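Local coordinates for protein putative 6-phosphogluconolactonase (Neisseria gonorrhoeae, PDB 3LHI) that probably hydrolyses 6-phosphogluconolactone to 6-phosphogluconate in the oxidative stage of the pentose phosphate pathway, at residues L67-I72 against T141-P146; V73-N76 against N81-L84; H165-P168 against H173-I176. All blocks are in the same frame, centred on the assembly; numbering follows the deposited sequence.

Contact 1: residues L67-I72 against T141-P146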
# COMPACT_ATOMS: atom_id res chain seq x y z
N LEU A 67 -2.32 4.79 3.93
CA LEU A 67 -2.32 4.24 2.59
C LEU A 67 -0.98 4.23 1.91
O LEU A 67 -0.20 5.17 2.10
CB LEU A 67 -3.26 5.09 1.72
CG LEU A 67 -4.69 5.16 2.14
CD1 LEU A 67 -5.49 6.22 1.38
CD2 LEU A 67 -5.32 3.81 1.97
N ALA A 68 -0.75 3.25 1.07
CA ALA A 68 0.44 3.22 0.21
C ALA A 68 0.30 4.24 -0.92
O ALA A 68 1.31 4.70 -1.46
CB ALA A 68 0.61 1.83 -0.39
N ASP A 69 -0.95 4.56 -1.29
CA ASP A 69 -1.23 5.45 -2.39
C ASP A 69 -2.69 5.86 -2.30
O ASP A 69 -3.50 5.14 -1.71
CB ASP A 69 -0.89 4.88 -3.78
CG ASP A 69 -1.75 3.74 -4.19
OD1 ASP A 69 -1.83 2.76 -3.44
OD2 ASP A 69 -2.33 3.78 -5.30
N GLU A 70 -3.01 7.01 -2.89
CA GLU A 70 -4.38 7.52 -2.85
C GLU A 70 -4.68 8.24 -4.13
O GLU A 70 -3.81 8.85 -4.77
CB GLU A 70 -4.59 8.40 -1.63
CG GLU A 70 -5.95 9.07 -1.45
CD GLU A 70 -7.15 8.14 -1.38
OE1 GLU A 70 -7.36 7.38 -2.33
OE2 GLU A 70 -7.88 8.20 -0.39
N ARG A 71 -5.94 8.16 -4.55
CA ARG A 71 -6.50 8.95 -5.64
C ARG A 71 -6.82 10.31 -5.10
O ARG A 71 -7.43 10.45 -4.01
CB ARG A 71 -7.75 8.25 -6.19
CG ARG A 71 -7.55 6.92 -6.87
CD ARG A 71 -7.24 5.77 -5.95
NE ARG A 71 -7.12 4.54 -6.70
CZ ARG A 71 -8.15 3.84 -7.18
NH1 ARG A 71 -9.39 4.19 -6.90
NH2 ARG A 71 -7.89 2.74 -7.86
N ILE A 72 -6.43 11.35 -5.85
CA ILE A 72 -6.67 12.73 -5.41
C ILE A 72 -8.08 13.10 -5.83
O ILE A 72 -8.32 13.69 -6.89
CB ILE A 72 -5.60 13.70 -5.92
CG1 ILE A 72 -4.21 13.23 -5.44
CG2 ILE A 72 -5.93 15.08 -5.42
CD1 ILE A 72 -3.03 14.12 -5.91
N THR A 141 2.86 -0.83 -8.87
CA THR A 141 2.56 -0.99 -7.45
C THR A 141 2.41 0.38 -6.83
O THR A 141 2.85 1.36 -7.40
CB THR A 141 3.60 -1.85 -6.75
OG1 THR A 141 3.13 -2.28 -5.47
CG2 THR A 141 4.96 -1.16 -6.59
N ALA A 142 1.79 0.46 -5.64
CA ALA A 142 1.36 1.75 -5.12
C ALA A 142 0.74 2.55 -6.27
O ALA A 142 -0.10 1.98 -6.96
CB ALA A 142 2.51 2.43 -4.36
N SER A 143 1.07 3.83 -6.43
CA SER A 143 0.70 4.52 -7.65
C SER A 143 1.99 4.89 -8.39
O SER A 143 2.06 5.95 -9.04
CB SER A 143 -0.23 5.71 -7.40
OG SER A 143 -1.60 5.30 -7.27
N ILE A 144 2.96 3.97 -8.40
CA ILE A 144 4.15 4.12 -9.23
C ILE A 144 3.86 3.43 -10.57
O ILE A 144 4.05 2.24 -10.75
CB ILE A 144 5.39 3.54 -8.56
CG1 ILE A 144 5.56 4.16 -7.18
CG2 ILE A 144 6.61 3.77 -9.46
CD1 ILE A 144 6.70 3.49 -6.33
N PHE A 145 3.27 4.21 -11.45
CA PHE A 145 2.82 3.75 -12.75
C PHE A 145 3.94 3.93 -13.81
O PHE A 145 4.62 4.96 -13.80
CB PHE A 145 1.61 4.54 -13.20
CG PHE A 145 0.31 4.12 -12.55
CD1 PHE A 145 -0.46 3.15 -13.14
CD2 PHE A 145 -0.14 4.71 -11.36
CE1 PHE A 145 -1.67 2.76 -12.54
CE2 PHE A 145 -1.31 4.32 -10.76
CZ PHE A 145 -2.09 3.34 -11.36
N PRO A 146 4.12 2.95 -14.70
CA PRO A 146 5.28 3.00 -15.61
C PRO A 146 5.29 4.16 -16.60
O PRO A 146 6.38 4.58 -17.02
CB PRO A 146 5.21 1.66 -16.31
CG PRO A 146 3.75 1.27 -16.24
CD PRO A 146 3.30 1.74 -14.91

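Contact 2: residues V73-N76 against N81-L84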
# COMPACT_ATOMS: atom_id res chain seq x y z
N VAL A 73 -9.00 12.66 -4.99
CA VAL A 73 -10.45 12.85 -5.07
C VAL A 73 -10.93 13.04 -3.66
O VAL A 73 -10.27 12.65 -2.71
CB VAL A 73 -11.16 11.62 -5.72
CG1 VAL A 73 -10.74 11.43 -7.20
CG2 VAL A 73 -11.02 10.35 -4.90
N PRO A 74 -12.12 13.65 -3.48
CA PRO A 74 -12.61 13.81 -2.12
C PRO A 74 -12.74 12.46 -1.40
O PRO A 74 -12.96 11.44 -2.03
CB PRO A 74 -13.97 14.46 -2.32
CG PRO A 74 -13.78 15.23 -3.59
CD PRO A 74 -12.96 14.35 -4.47
N THR A 75 -12.66 12.48 -0.08
CA THR A 75 -12.68 11.24 0.65
C THR A 75 -14.03 10.52 0.67
O THR A 75 -14.10 9.34 1.05
CB THR A 75 -12.10 11.42 2.04
OG1 THR A 75 -12.92 12.30 2.80
CG2 THR A 75 -10.63 11.86 2.02
N ASN A 76 -15.09 11.19 0.22
CA ASN A 76 -16.39 10.55 0.04
C ASN A 76 -16.66 10.13 -1.40
O ASN A 76 -17.77 9.71 -1.70
CB ASN A 76 -17.51 11.45 0.58
CG ASN A 76 -17.68 12.72 -0.17
OD1 ASN A 76 -16.78 13.20 -0.87
ND2 ASN A 76 -18.85 13.36 0.03
N ASN A 81 -9.48 5.65 -1.87
CA ASN A 81 -8.99 4.56 -1.06
C ASN A 81 -9.26 4.82 0.43
O ASN A 81 -9.40 3.87 1.20
CB ASN A 81 -7.49 4.33 -1.26
CG ASN A 81 -7.12 3.77 -2.64
OD1 ASN A 81 -7.99 3.19 -3.32
ND2 ASN A 81 -5.82 3.87 -3.01
N THR A 82 -9.30 6.09 0.85
CA THR A 82 -9.68 6.43 2.21
C THR A 82 -11.06 5.91 2.50
O THR A 82 -11.32 5.26 3.54
CB THR A 82 -9.61 7.94 2.40
OG1 THR A 82 -8.23 8.36 2.26
CG2 THR A 82 -10.11 8.34 3.82
N GLY A 83 -11.99 6.14 1.58
CA GLY A 83 -13.34 5.61 1.76
C GLY A 83 -13.39 4.09 1.82
O GLY A 83 -14.11 3.51 2.62
N LEU A 84 -12.60 3.47 0.96
CA LEU A 84 -12.45 2.01 0.93
C LEU A 84 -12.08 1.50 2.29
O LEU A 84 -12.80 0.66 2.84
CB LEU A 84 -11.38 1.56 -0.08
CG LEU A 84 -11.09 0.08 -0.10
CD1 LEU A 84 -12.17 -0.62 -0.95
CD2 LEU A 84 -9.61 -0.12 -0.61

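Contact 3: residues H165-P168 against H173-I176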
# COMPACT_ATOMS: atom_id res chain seq x y z
N HIS A 165 3.52 12.99 -6.11
CA HIS A 165 2.37 13.11 -7.02
C HIS A 165 2.69 12.38 -8.30
O HIS A 165 3.69 12.66 -8.95
CB HIS A 165 2.11 14.59 -7.29
CG HIS A 165 1.19 14.86 -8.43
ND1 HIS A 165 1.37 15.94 -9.27
CD2 HIS A 165 0.14 14.15 -8.92
CE1 HIS A 165 0.40 15.92 -10.18
NE2 HIS A 165 -0.33 14.83 -10.01
N THR A 166 1.82 11.48 -8.72
CA THR A 166 1.97 10.79 -9.98
C THR A 166 0.68 10.92 -10.82
O THR A 166 -0.43 11.09 -10.30
CB THR A 166 2.35 9.33 -9.88
OG1 THR A 166 1.26 8.63 -9.29
CG2 THR A 166 3.61 9.12 -9.04
N THR A 167 0.86 10.93 -12.13
CA THR A 167 -0.22 10.90 -13.11
C THR A 167 -0.15 9.52 -13.78
O THR A 167 0.84 9.17 -14.43
CB THR A 167 -0.00 12.01 -14.19
OG1 THR A 167 0.09 13.26 -13.56
CG2 THR A 167 -1.15 11.97 -15.23
N PRO A 168 -1.20 8.66 -13.63
CA PRO A 168 -1.06 7.31 -14.09
C PRO A 168 -0.96 7.14 -15.61
O PRO A 168 -0.37 6.16 -16.06
CB PRO A 168 -2.32 6.63 -13.56
CG PRO A 168 -2.66 7.38 -12.34
CD PRO A 168 -2.36 8.81 -12.70
N HIS A 173 -7.38 9.64 -12.38
CA HIS A 173 -7.15 10.44 -11.21
C HIS A 173 -5.64 10.65 -10.95
O HIS A 173 -4.86 9.73 -10.99
CB HIS A 173 -7.78 9.86 -9.94
CG HIS A 173 -9.23 9.53 -10.08
ND1 HIS A 173 -10.17 10.48 -10.44
CD2 HIS A 173 -9.90 8.36 -9.91
CE1 HIS A 173 -11.37 9.89 -10.46
NE2 HIS A 173 -11.23 8.61 -10.17
N GLU A 174 -5.29 11.88 -10.65
CA GLU A 174 -3.97 12.17 -10.10
C GLU A 174 -3.85 11.41 -8.81
O GLU A 174 -4.85 11.17 -8.11
CB GLU A 174 -3.81 13.68 -9.87
CG GLU A 174 -4.02 14.53 -11.08
CD GLU A 174 -3.13 14.15 -12.23
OE1 GLU A 174 -1.92 13.90 -12.01
OE2 GLU A 174 -3.61 14.12 -13.42
N ARG A 175 -2.62 11.03 -8.47
CA ARG A 175 -2.36 10.19 -7.32
C ARG A 175 -1.30 10.79 -6.41
O ARG A 175 -0.40 11.54 -6.87
CB ARG A 175 -1.80 8.83 -7.77
CG ARG A 175 -2.59 8.13 -8.86
CD ARG A 175 -4.00 7.82 -8.42
NE ARG A 175 -4.79 7.12 -9.46
CZ ARG A 175 -4.84 5.81 -9.60
NH1 ARG A 175 -4.20 4.99 -8.76
NH2 ARG A 175 -5.62 5.30 -10.55
N ILE A 176 -1.34 10.34 -5.17
CA ILE A 176 -0.24 10.54 -4.25
C ILE A 176 0.22 9.14 -3.86
O ILE A 176 -0.60 8.32 -3.43
CB ILE A 176 -0.61 11.47 -3.05
CG1 ILE A 176 0.56 11.59 -2.08
CG2 ILE A 176 -1.91 11.03 -2.34
CD1 ILE A 176 0.25 12.50 -0.92

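Contact 1: residues L67-I72 against T141-P146
Asp-69 lies against the backbone turn at Ala-142 and Ser-143, and its carboxylate accepts a hydrogen bond from the Ser-143 hydroxyl. The side chain can be followed from its base. CB points at the loop and packs beside the amide of Ser-143, with Asp-69 CB 3.5 Å from Ser-143 N. CG sits between the backbone N and the carbonyl carbon of its own residue (chi1 68°), which turns the carboxylate along the loop. There Asp-69 CG touches Ala-142 C at 3.5 Å. Of the two oxygens, Asp-69 OD1 lies 3.7 Å from Ala-142 CA and meets backbone carbon. OD2 takes the polar contact. Ser-143 OG donates to Asp-69 OD2 over 2.6 Å, from the anti side of the carboxylate and 19° out of its plane. Asp-69 OD2 is also 3.3 Å from Ala-142 O, but both are acceptors and do not bond. A small apolar contact flanks this pair, with Ala-68 CB 4.4 Å from Ala-142 CB.

The contact is buried. It joins the C-terminal end of strand 63-71 to the loop that follows strand 130-133. The sequences Asp-Glu-Arg and Gly-His-Thr-Ala-Ser here match signatures of the 6-phosphogluconolactonase family, so the contact probably lies at the active-site cleft. Second partners hold Ser-143 in place: its N bonds Ser-177 OG, and its OG also bonds Arg-175 NH1. With one bond accepted and one given, the rotation of the hydroxyl is probably fixed, and the arginine probably makes it a stronger donor toward Asp-69.

Contact 2: residues V73-N76 against N81-L84
Thr-75 and Thr-82 meet through their methyl groups, with Thr-75 CG2 4.0 Å from Thr-82 CG2. The methyls also lean on the neighbouring beta carbons: Thr-75 CB is 4.1 Å from Thr-82 CG2. The two side chains cross at a slant. Their conformations differ. In Thr-75 the hydroxyl stands between the backbone N and the carbonyl carbon (chi1 65°), and the methyl lies opposite that carbon, on the side of the helix. In Thr-82 the hydroxyl is the group opposite the carbonyl carbon (chi1 -65°), while the methyl is opposite the backbone N and reaches toward Thr-75. Both rotamers therefore bring carbon to carbon and send the oxygens elsewhere: Thr-75 OG1 is 6.1 Å from Thr-82 OG1. Thr-75 OG1 bonds Asp-105 OD1, and Thr-82 OG1 bonds Glu-70 OE2.

The second point of contact is backbone. Thr-75 O lies 3.9 Å from Gly-83 N, too far for a bond, and is also beside the bare alpha carbon of Gly-83. Gly-83 N gives its hydrogen bond to Ser-80 OG, just before the helix. The backbones come nearest here, with Thr-75 CA 5.8 Å from Gly-83 CA.

This is a strand-to-helix connection of an alpha/beta fold. The loop after strand 63-71 folds back onto the first turn of helix 81-88, in plain structural packing by a small van der Waals contact. Polar bonds to Asp-105 and Glu-70 probably set the two threonine rotamers, and these in turn present the methyls to each other.

Contact 3: residues H165-P168 against H173-I176
This is the loop end of a beta hairpin, where edge strand 163-166 pairs with strand 175-178 of the large mixed sheet. Thr-166 and Arg-175 form an antiparallel hydrogen-bonded pair: Thr-166 N gives to Arg-175 O at 2.9 Å, and Arg-175 N to Thr-166 O at 2.9 Å. His-165 and Ile-176 form the adjacent non-hydrogen-bonded pair, and His-165 CA makes a C-H...O contact of 3.2 Å with Arg-175 O. The hairpin joins the sheet through antiparallel pairing of 175-178 with strand 63-71.

Side chains add to the pairing at the loop end. His-165 NE2 reaches Glu-174 OE1 at 2.7 Å from the anti side, 22° out of the carboxylate plane. Thr-167 OG1 reaches Glu-174 OE1 at 2.6 Å through the syn lone pair. His-165 CG opposite the backbone N (chi1 167°) carries the ring to the glutamate. His-165 and Ile-176 share the face that packs on helix 114-124.

Thr-166 and Arg-175 point to the other face. Pro-168, in the loop, crosses the Arg-175 side chain at about a right angle. Pro-168 CG lies 3.6 Å from Arg-175 CG and also covers one guanidinium face, off its centre. Arg-175 NH2 bonds Pro-172 O.

In the fold
From the N terminus, the chain enters 67-72 at the end of strand 63-71 and runs straight on into 73-76. Contact 2 closes a short loop there, onto the start of helix 81-88. Contact 1 closes a much longer loop at 141-146, so contact 2 is nested inside it. Contact 3 opens and closes later, as the hairpin of strands 163-166 and 175-178; no two contacts cross. Glu-70 of contact 1 ties it to the helix of contact 2 through Asn-81 N. Contacts 1 and 3 share the sheet: backbone bonds pair Glu-70 with Ile-176 and Ile-72 with Glu-174. Val-73 and His-173 pack together between contacts 2 and 3.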